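Local structure of CCR4-not transcription complex subunit 1 (Chaetomium thermophilum var. thermophilum DSM 1495, 6H3Z) at residues Ala46-Phe51 with Thr100-Ser105; Ile68-Ile72 with Thr112-Ile116; Phe137-Ile143 with Phe175-Leu179. The protein is thought to act as an adaptor subunit of the CCR4-NOT mRNA deadenylase, to which this chain contributes a MIF4G-like helical-repeat domain. The contacts are given in a common frame with arbitrary orientation. Numbering follows the deposited sequence.

Interaction 1 (Ala46-Phe51 with Thr100-Ser105); sequences ATEEHF and TLLLES. With NA (sodium ion), chain C.
Glu104 receives two hydrogen bonds from consecutive residues of the loop 46-51: His50 ND1 donates to Glu104 OE2 (2.8 Å) and the backbone Phe51 N to Glu104 OE1 (2.9 Å). The m,t rotamer of Glu104 carries its carboxylate out to the loop, where two oxygens serve two donors at once and pin the link between helices 22-45 and 59-75 of this MIF4G-like helical-repeat domain onto the start of helix 100-116. A third bond runs from Thr100 OG1 (chi1 p) to Glu49 O, 2.7 Å. Residues 46-51 form no regular helix or strand: Ala46 leaves helix 22-45 at phi/psi -45/136, and His50 is extended at -130/146, its CA 4.6 Å from Leu101 CA. Leu101 (t,p) packs against the loop backbone, its CD2 lying 3.7 Å from Ala46 CB and its CD1 3.4 Å from His50 O. Phe51 (chi1 t) sets CB 3.7 Å from Glu104 CB, while its ring reaches His108 and helix 59-75. Ser105 OG turns back to Leu101 O (2.8 Å), so this buried hydroxyl is satisfied within its own helix. Where helix 22-45 ends, Ala46 O binds the sodium ion at 2.5 Å, and Ala43 O is its second ligand.

Interaction 2 (Ile68-Ile72 with Thr112-Ile116); sequences IQLII and TIRKI
Ile68, in the m,m rotamer, opens the contact by extending CD1 across to helix 112-116, where it lies 3.9 Å from Thr112 CG2 and 3.8 Å from Ile113 CG1; its CG2 meets Ile116 CD1 at 4.0 Å. Both segments are regular helix, with Ile72 N bonded to Ile68 O (2.9 Å) and Ile116 N to Thr112 O (2.8 Å). Their axes approach to 10.7 Å at a signed angle of -16°, nearly parallel, as expected for helices 59-75 and 100-116 at equivalent positions in successive helical hairpins of an ARM-like repeat. Ile71 (m,m) points toward the partner helix, CA 7.3 Å from Ile113 CA; its CG1 touches Ile113 CD1 at 3.9 Å and its CG2 reaches Ile116 CG2 at 4.1 Å. Beta-branched Ile68 and Ile71 each use both apolar branches, which suits this spacing. Ala85 of helix 80-93 packs against Ile71. At the exposed margin, Ile72 (m,t) places CG1 3.9 Å from Ile116 CD1, while Thr112 meets Ile68 through its CG2 methyl, its OG1 being hydrogen-bonded to His108 O.

Interaction 3 (Phe137-Ile143 with Phe175-Leu179); sequences FLSLSLI and FLEQL
An inverse gamma turn centred on Leu138 (phi/psi -75/62) leads into the helix that makes this contact, and the ring of Phe175 sits against the backbone of that turn. Ser139 N bonds to Phe137 O at 2.7 Å to close the turn; Ser139 then takes the N-cap position of helix 140-146, and its carbonyl oxygen accepts from Ile143 N at 3.0 Å. N-caps often carry serine, whose short hydroxyl can accept from exposed NH groups; here Ser139 OG receives a weak bond from Ser141 OG (3.4 Å).

Phe175, with chi1 t and chi2 near -88°, points from helix 172-183 toward the turn. Its CZ lies 3.5 Å from both Leu138 C and Ser139 N, the latter at the ring edge, while CE1 meets Leu138 CD2 at 3.8 Å. Leu140 (m,t) covers a ring face: its CD2 is 4.2 Å from the centroid of the Phe175 ring and 17° off the normal, a CH-pi contact, and its CG is 3.6 Å from Phe175 CE2. The same leucine extends to the next helical turn, with CD1 3.5 Å from Gln178 CB and CD2 3.9 Å from Leu179 CB; Leu140 CA and Leu179 CA are 6.6 Å apart. Deeper in, Ile143 CG2 touches Leu179 CD1 (t,p) at 3.7 Å. Met161 packs on Leu138, Phe175 and Leu179, so helix 154-166 covers both segments. Such apolar helix packing, here of 140-146 on 172-183, is characteristic of ARM-like domains.

With no hydrogen bond between the segments, this junction depends on shape and apolar burial, the flat phenyl ring being matched to the branched leucine and the peptide of the turn.

Overall arrangement
Interactions 1 and 2 both draw on helix 100-116, the first near its start and the second at its end, with centres 20 Å apart; their segments cross along the chain, so this helix receives first the loop after helix 22-45 and then helix 59-75. Interaction 3 follows later in sequence. It meets interaction 1 directly, where Leu103 CD1 lies 3.7 Å from Ser141 O and Leu103 CD2 3.9 Å from Leu142 CD1, although their centres are 18 Å apart. Interactions 2 and 3 lie on opposite sides of the chain's centre, 29 Å between centres, and do not touch. The sodium ion belongs to interaction 1 alone among the three.

Interaction 1 (Ala46-Phe51 with Thr100-Ser105)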
loop_
_atom_site.group_PDB
_atom_site.type_symbol
_atom_site.label_atom_id
_atom_site.label_comp_id
_atom_site.label_asym_id
_atom_site.label_seq_id
_atom_site.Cartn_x
_atom_site.Cartn_y
_atom_site.Cartn_z
ATOM N N ALA A 46 19.134 5.500 -2.918
ATOM C CA ALA A 46 19.639 4.799 -1.737
ATOM C C ALA A 46 19.746 3.292 -1.928
ATOM O O ALA A 46 18.846 2.665 -2.501
ATOM C CB ALA A 46 18.783 5.116 -0.519
ATOM N N THR A 47 20.876 2.728 -1.459
ATOM C CA THR A 47 21.212 1.301 -1.499
ATOM C C THR A 47 20.254 0.443 -0.647
ATOM O O THR A 47 19.825 -0.625 -1.103
ATOM C CB THR A 47 22.678 1.098 -1.116
ATOM O OG1 THR A 47 23.035 2.033 -0.091
ATOM C CG2 THR A 47 23.602 1.272 -2.294
ATOM N N GLU A 48 19.904 0.925 0.570
ATOM C CA GLU A 48 19.008 0.261 1.526
ATOM C C GLU A 48 17.676 -0.076 0.855
ATOM O O GLU A 48 17.143 0.745 0.111
ATOM C CB GLU A 48 18.778 1.143 2.771
ATOM C CG GLU A 48 20.032 1.470 3.585
ATOM C CD GLU A 48 20.942 2.604 3.124
ATOM O OE1 GLU A 48 20.681 3.198 2.052
ATOM O OE2 GLU A 48 21.937 2.884 3.833
ATOM N N GLU A 49 17.180 -1.303 1.056
ATOM C CA GLU A 49 15.927 -1.765 0.449
ATOM C C GLU A 49 14.747 -1.633 1.409
ATOM O O GLU A 49 13.590 -1.723 0.987
ATOM C CB GLU A 49 16.052 -3.222 -0.034
ATOM C CG GLU A 49 16.932 -3.404 -1.259
ATOM C CD GLU A 49 17.445 -4.818 -1.424
ATOM O OE1 GLU A 49 18.597 -5.087 -1.007
ATOM O OE2 GLU A 49 16.682 -5.665 -1.946
ATOM N N HIS A 50 15.040 -1.450 2.710
ATOM C CA HIS A 50 14.015 -1.364 3.750
ATOM C C HIS A 50 14.194 -0.153 4.654
ATOM O O HIS A 50 15.318 0.289 4.884
ATOM C CB HIS A 50 13.943 -2.686 4.536
ATOM C CG HIS A 50 13.678 -3.850 3.630
ATOM N ND1 HIS A 50 12.388 -4.171 3.229
ATOM C CD2 HIS A 50 14.553 -4.650 2.974
ATOM C CE1 HIS A 50 12.517 -5.186 2.388
ATOM N NE2 HIS A 50 13.803 -5.506 2.198
ATOM N N PHE A 51 13.075 0.415 5.114
ATOM C CA PHE A 51 13.051 1.595 5.968
ATOM C C PHE A 51 13.718 1.369 7.349
ATOM O O PHE A 51 14.287 2.311 7.910
ATOM C CB PHE A 51 11.614 2.101 6.085
ATOM C CG PHE A 51 11.424 3.279 6.994
ATOM C CD1 PHE A 51 11.725 4.561 6.566
ATOM C CD2 PHE A 51 10.924 3.108 8.277
ATOM C CE1 PHE A 51 11.574 5.646 7.422
ATOM C CE2 PHE A 51 10.734 4.194 9.114
ATOM C CZ PHE A 51 11.078 5.454 8.694
ATOM N N THR A 100 10.725 -1.079 -2.476
ATOM C CA THR A 100 10.357 -1.425 -1.095
ATOM C C THR A 100 10.737 -0.330 -0.119
ATOM O O THR A 100 9.948 -0.040 0.775
ATOM C CB THR A 100 10.906 -2.787 -0.667
ATOM O OG1 THR A 100 12.265 -2.920 -1.074
ATOM C CG2 THR A 100 10.128 -3.910 -1.235
ATOM N N LEU A 101 11.894 0.335 -0.337
ATOM C CA LEU A 101 12.334 1.440 0.510
ATOM C C LEU A 101 11.341 2.596 0.396
ATOM O O LEU A 101 10.875 3.074 1.426
ATOM C CB LEU A 101 13.782 1.873 0.178
ATOM C CG LEU A 101 14.392 2.978 1.055
ATOM C CD1 LEU A 101 14.603 2.523 2.474
ATOM C CD2 LEU A 101 15.680 3.451 0.491
ATOM N N LEU A 102 10.961 2.983 -0.844
ATOM C CA LEU A 102 9.963 4.025 -1.083
ATOM C C LEU A 102 8.561 3.657 -0.534
ATOM O O LEU A 102 7.941 4.500 0.116
ATOM C CB LEU A 102 9.885 4.371 -2.567
ATOM C CG LEU A 102 8.943 5.492 -2.971
ATOM C CD1 LEU A 102 9.186 6.755 -2.140
ATOM C CD2 LEU A 102 9.084 5.785 -4.445
ATOM N N LEU A 103 8.059 2.431 -0.803
ATOM C CA LEU A 103 6.753 1.991 -0.305
ATOM C C LEU A 103 6.716 2.044 1.235
ATOM O O LEU A 103 5.789 2.628 1.804
ATOM C CB LEU A 103 6.415 0.579 -0.798
ATOM C CG LEU A 103 6.186 0.420 -2.284
ATOM C CD1 LEU A 103 6.529 -0.979 -2.723
ATOM C CD2 LEU A 103 4.783 0.788 -2.661
ATOM N N GLU A 104 7.760 1.504 1.893
ATOM C CA GLU A 104 7.873 1.515 3.342
ATOM C C GLU A 104 7.940 2.933 3.917
ATOM O O GLU A 104 7.276 3.204 4.917
ATOM C CB GLU A 104 9.058 0.670 3.787
ATOM C CG GLU A 104 8.805 -0.805 3.547
ATOM C CD GLU A 104 9.959 -1.748 3.828
ATOM O OE1 GLU A 104 10.873 -1.378 4.603
ATOM O OE2 GLU A 104 9.903 -2.891 3.321
ATOM N N SER A 105 8.707 3.841 3.262
ATOM C CA SER A 105 8.866 5.245 3.656
ATOM C C SER A 105 7.552 5.994 3.544
ATOM O O SER A 105 7.171 6.692 4.480
ATOM C CB SER A 105 9.934 5.926 2.809
ATOM O OG SER A 105 11.194 5.303 3.009
HETATM NA NA NA C . 16.569 1.582 -2.733
#

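Interaction 2 (Ile68-Ile72 with Thr112-Ile116)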
loop_
_atom_site.group_PDB
_atom_site.type_symbol
_atom_site.label_atom_id
_atom_site.label_comp_id
_atom_site.label_asym_id
_atom_site.label_seq_id
_atom_site.Cartn_x
_atom_site.Cartn_y
_atom_site.Cartn_z
ATOM N N ILE A 68 7.533 15.844 8.405
ATOM C CA ILE A 68 6.818 15.628 9.667
ATOM C C ILE A 68 6.817 16.902 10.503
ATOM O O ILE A 68 5.758 17.315 10.980
ATOM C CB ILE A 68 7.345 14.377 10.412
ATOM C CG1 ILE A 68 7.092 13.094 9.597
ATOM C CG2 ILE A 68 6.755 14.237 11.803
ATOM C CD1 ILE A 68 5.649 12.931 8.900
ATOM N N GLN A 69 7.977 17.574 10.584
ATOM C CA GLN A 69 8.105 18.839 11.303
ATOM C C GLN A 69 7.238 19.948 10.683
ATOM O O GLN A 69 6.679 20.761 11.423
ATOM C CB GLN A 69 9.572 19.247 11.456
ATOM C CG GLN A 69 10.206 18.600 12.681
ATOM C CD GLN A 69 11.677 18.372 12.520
ATOM O OE1 GLN A 69 12.450 19.299 12.254
ATOM N NE2 GLN A 69 12.101 17.133 12.714
ATOM N N LEU A 70 7.060 19.918 9.339
ATOM C CA LEU A 70 6.214 20.838 8.579
ATOM C C LEU A 70 4.749 20.608 8.938
ATOM O O LEU A 70 4.031 21.579 9.165
ATOM C CB LEU A 70 6.449 20.679 7.050
ATOM C CG LEU A 70 5.613 21.566 6.101
ATOM C CD1 LEU A 70 6.000 23.024 6.224
ATOM C CD2 LEU A 70 5.780 21.135 4.654
ATOM N N ILE A 71 4.320 19.325 8.996
ATOM C CA ILE A 71 2.953 18.926 9.337
ATOM C C ILE A 71 2.628 19.261 10.803
ATOM O O ILE A 71 1.518 19.704 11.100
ATOM C CB ILE A 71 2.697 17.441 8.960
ATOM C CG1 ILE A 71 2.777 17.210 7.417
ATOM C CG2 ILE A 71 1.388 16.878 9.562
ATOM C CD1 ILE A 71 1.763 17.958 6.514
ATOM N N ILE A 72 3.600 19.109 11.698
ATOM C CA ILE A 72 3.384 19.428 13.101
ATOM C C ILE A 72 3.156 20.936 13.280
ATOM O O ILE A 72 2.243 21.318 14.025
ATOM C CB ILE A 72 4.498 18.843 14.008
ATOM C CG1 ILE A 72 4.480 17.307 13.974
ATOM C CG2 ILE A 72 4.353 19.348 15.456
ATOM C CD1 ILE A 72 5.720 16.656 14.498
ATOM N N THR A 112 2.086 8.247 10.306
ATOM C CA THR A 112 2.495 9.289 11.239
ATOM C C THR A 112 1.540 10.486 11.147
ATOM O O THR A 112 1.057 10.961 12.176
ATOM C CB THR A 112 3.950 9.699 10.934
ATOM O OG1 THR A 112 4.773 8.535 10.976
ATOM C CG2 THR A 112 4.497 10.762 11.893
ATOM N N ILE A 113 1.278 10.965 9.917
ATOM C CA ILE A 113 0.393 12.100 9.645
ATOM C C ILE A 113 -1.059 11.747 10.051
ATOM O O ILE A 113 -1.754 12.612 10.580
ATOM C CB ILE A 113 0.560 12.634 8.188
ATOM C CG1 ILE A 113 2.006 13.144 7.984
ATOM C CG2 ILE A 113 -0.427 13.754 7.873
ATOM C CD1 ILE A 113 2.415 13.453 6.577
ATOM N N ARG A 114 -1.478 10.467 9.905
ATOM C CA ARG A 114 -2.807 10.021 10.328
ATOM C C ARG A 114 -2.934 10.153 11.856
ATOM O O ARG A 114 -3.994 10.528 12.361
ATOM C CB ARG A 114 -3.019 8.569 9.938
ATOM C CG ARG A 114 -3.276 8.338 8.479
ATOM C CD ARG A 114 -3.422 6.856 8.249
ATOM N NE ARG A 114 -4.776 6.407 8.570
ATOM C CZ ARG A 114 -5.170 5.144 8.557
ATOM N NH1 ARG A 114 -4.309 4.176 8.281
ATOM N NH2 ARG A 114 -6.430 4.835 8.836
ATOM N N LYS A 115 -1.846 9.833 12.583
ATOM C CA LYS A 115 -1.778 9.931 14.037
ATOM C C LYS A 115 -1.723 11.410 14.450
ATOM O O LYS A 115 -2.440 11.793 15.377
ATOM C CB LYS A 115 -0.576 9.146 14.603
ATOM C CG LYS A 115 -0.722 7.636 14.503
ATOM C CD LYS A 115 0.436 6.903 15.140
ATOM C CE LYS A 115 0.448 5.437 14.783
ATOM N NZ LYS A 115 -0.405 4.628 15.712
ATOM N N ILE A 116 -0.903 12.235 13.758
ATOM C CA ILE A 116 -0.790 13.666 14.034
ATOM C C ILE A 116 -2.171 14.362 13.879
ATOM O O ILE A 116 -2.581 15.122 14.772
ATOM C CB ILE A 116 0.325 14.349 13.158
ATOM C CG1 ILE A 116 1.726 13.785 13.469
ATOM C CG2 ILE A 116 0.336 15.861 13.367
ATOM C CD1 ILE A 116 2.822 14.159 12.462
#

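Interaction 3 (Phe137-Ile143 with Phe175-Leu179)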
loop_
_atom_site.group_PDB
_atom_site.type_symbol
_atom_site.label_atom_id
_atom_site.label_comp_id
_atom_site.label_asym_id
_atom_site.label_seq_id
_atom_site.Cartn_x
_atom_site.Cartn_y
_atom_site.Cartn_z
ATOM N N PHE A 137 -4.480 -2.366 -5.892
ATOM C CA PHE A 137 -3.729 -3.046 -4.841
ATOM C C PHE A 137 -3.099 -4.317 -5.326
ATOM O O PHE A 137 -2.336 -4.918 -4.572
ATOM C CB PHE A 137 -4.624 -3.311 -3.625
ATOM C CG PHE A 137 -5.251 -2.055 -3.096
ATOM C CD1 PHE A 137 -4.556 -1.232 -2.223
ATOM C CD2 PHE A 137 -6.513 -1.661 -3.517
ATOM C CE1 PHE A 137 -5.122 -0.054 -1.752
ATOM C CE2 PHE A 137 -7.078 -0.476 -3.059
ATOM C CZ PHE A 137 -6.380 0.319 -2.172
ATOM N N LEU A 138 -3.364 -4.699 -6.592
ATOM C CA LEU A 138 -2.831 -5.920 -7.175
ATOM C C LEU A 138 -1.352 -5.795 -7.536
ATOM O O LEU A 138 -0.972 -5.945 -8.699
ATOM C CB LEU A 138 -3.684 -6.430 -8.350
ATOM C CG LEU A 138 -5.134 -6.879 -8.040
ATOM C CD1 LEU A 138 -5.638 -7.761 -9.120
ATOM C CD2 LEU A 138 -5.249 -7.624 -6.708
ATOM N N SER A 139 -0.527 -5.555 -6.485
ATOM C CA SER A 139 0.923 -5.402 -6.418
ATOM C C SER A 139 1.327 -5.968 -5.054
ATOM O O SER A 139 0.978 -5.397 -4.022
ATOM C CB SER A 139 1.316 -3.922 -6.524
ATOM O OG SER A 139 2.698 -3.669 -6.306
ATOM N N LEU A 140 2.012 -7.117 -5.050
ATOM C CA LEU A 140 2.456 -7.787 -3.825
ATOM C C LEU A 140 3.315 -6.888 -2.932
ATOM O O LEU A 140 3.127 -6.901 -1.720
ATOM C CB LEU A 140 3.200 -9.102 -4.132
ATOM C CG LEU A 140 2.381 -10.244 -4.751
ATOM C CD1 LEU A 140 3.280 -11.267 -5.346
ATOM C CD2 LEU A 140 1.445 -10.901 -3.745
ATOM N N SER A 141 4.236 -6.099 -3.529
ATOM C CA SER A 141 5.103 -5.174 -2.788
ATOM C C SER A 141 4.294 -4.061 -2.077
ATOM O O SER A 141 4.670 -3.663 -0.966
ATOM C CB SER A 141 6.224 -4.619 -3.667
ATOM O OG SER A 141 5.802 -4.414 -5.005
ATOM N N LEU A 142 3.162 -3.610 -2.695
ATOM C CA LEU A 142 2.252 -2.601 -2.135
ATOM C C LEU A 142 1.475 -3.213 -0.971
ATOM O O LEU A 142 1.392 -2.585 0.089
ATOM C CB LEU A 142 1.289 -2.013 -3.200
ATOM C CG LEU A 142 0.285 -0.936 -2.725
ATOM C CD1 LEU A 142 0.991 0.275 -2.120
ATOM C CD2 LEU A 142 -0.645 -0.502 -3.843
ATOM N N ILE A 143 0.903 -4.433 -1.170
ATOM C CA ILE A 143 0.159 -5.157 -0.137
ATOM C C ILE A 143 1.102 -5.305 1.054
ATOM O O ILE A 143 0.784 -4.829 2.136
ATOM C CB ILE A 143 -0.350 -6.546 -0.625
ATOM C CG1 ILE A 143 -1.279 -6.457 -1.866
ATOM C CG2 ILE A 143 -0.990 -7.343 0.520
ATOM C CD1 ILE A 143 -2.579 -5.931 -1.684
ATOM N N PHE A 175 0.079 -14.894 -8.617
ATOM C CA PHE A 175 -0.155 -13.747 -7.744
ATOM C C PHE A 175 -1.001 -14.175 -6.548
ATOM O O PHE A 175 -0.729 -13.727 -5.431
ATOM C CB PHE A 175 -0.836 -12.591 -8.500
ATOM C CG PHE A 175 -1.001 -11.320 -7.688
ATOM C CD1 PHE A 175 -2.129 -11.118 -6.901
ATOM C CD2 PHE A 175 -0.037 -10.321 -7.721
ATOM C CE1 PHE A 175 -2.278 -9.948 -6.144
ATOM C CE2 PHE A 175 -0.196 -9.145 -6.973
ATOM C CZ PHE A 175 -1.307 -8.977 -6.180
ATOM N N LEU A 176 -2.022 -15.042 -6.781
ATOM C CA LEU A 176 -2.914 -15.533 -5.732
ATOM C C LEU A 176 -2.170 -16.365 -4.698
ATOM O O LEU A 176 -2.298 -16.056 -3.516
ATOM C CB LEU A 176 -4.137 -16.256 -6.305
ATOM C CG LEU A 176 -5.154 -16.827 -5.314
ATOM C CD1 LEU A 176 -5.717 -15.774 -4.385
ATOM C CD2 LEU A 176 -6.261 -17.522 -6.036
ATOM N N GLU A 177 -1.361 -17.371 -5.132
ATOM C CA GLU A 177 -0.538 -18.214 -4.252
ATOM C C GLU A 177 0.354 -17.306 -3.396
ATOM O O GLU A 177 0.315 -17.354 -2.163
ATOM C CB GLU A 177 0.385 -19.123 -5.076
ATOM C CG GLU A 177 -0.249 -20.299 -5.790
ATOM C CD GLU A 177 0.801 -21.246 -6.354
ATOM O OE1 GLU A 177 1.519 -21.877 -5.542
ATOM O OE2 GLU A 177 0.943 -21.318 -7.598
ATOM N N GLN A 178 1.117 -16.444 -4.082
ATOM C CA GLN A 178 2.040 -15.483 -3.502
ATOM C C GLN A 178 1.381 -14.609 -2.449
ATOM O O GLN A 178 1.942 -14.462 -1.357
ATOM C CB GLN A 178 2.722 -14.653 -4.599
ATOM C CG GLN A 178 3.917 -15.363 -5.242
ATOM C CD GLN A 178 4.718 -14.454 -6.144
ATOM O OE1 GLN A 178 5.800 -13.981 -5.772
ATOM N NE2 GLN A 178 4.211 -14.182 -7.351
ATOM N N LEU A 179 0.167 -14.088 -2.752
ATOM C CA LEU A 179 -0.611 -13.276 -1.818
ATOM C C LEU A 179 -1.000 -14.083 -0.569
ATOM O O LEU A 179 -0.927 -13.544 0.530
ATOM C CB LEU A 179 -1.847 -12.643 -2.478
ATOM C CG LEU A 179 -2.711 -11.819 -1.518
ATOM C CD1 LEU A 179 -1.953 -10.639 -0.960
ATOM C CD2 LEU A 179 -3.980 -11.348 -2.158
#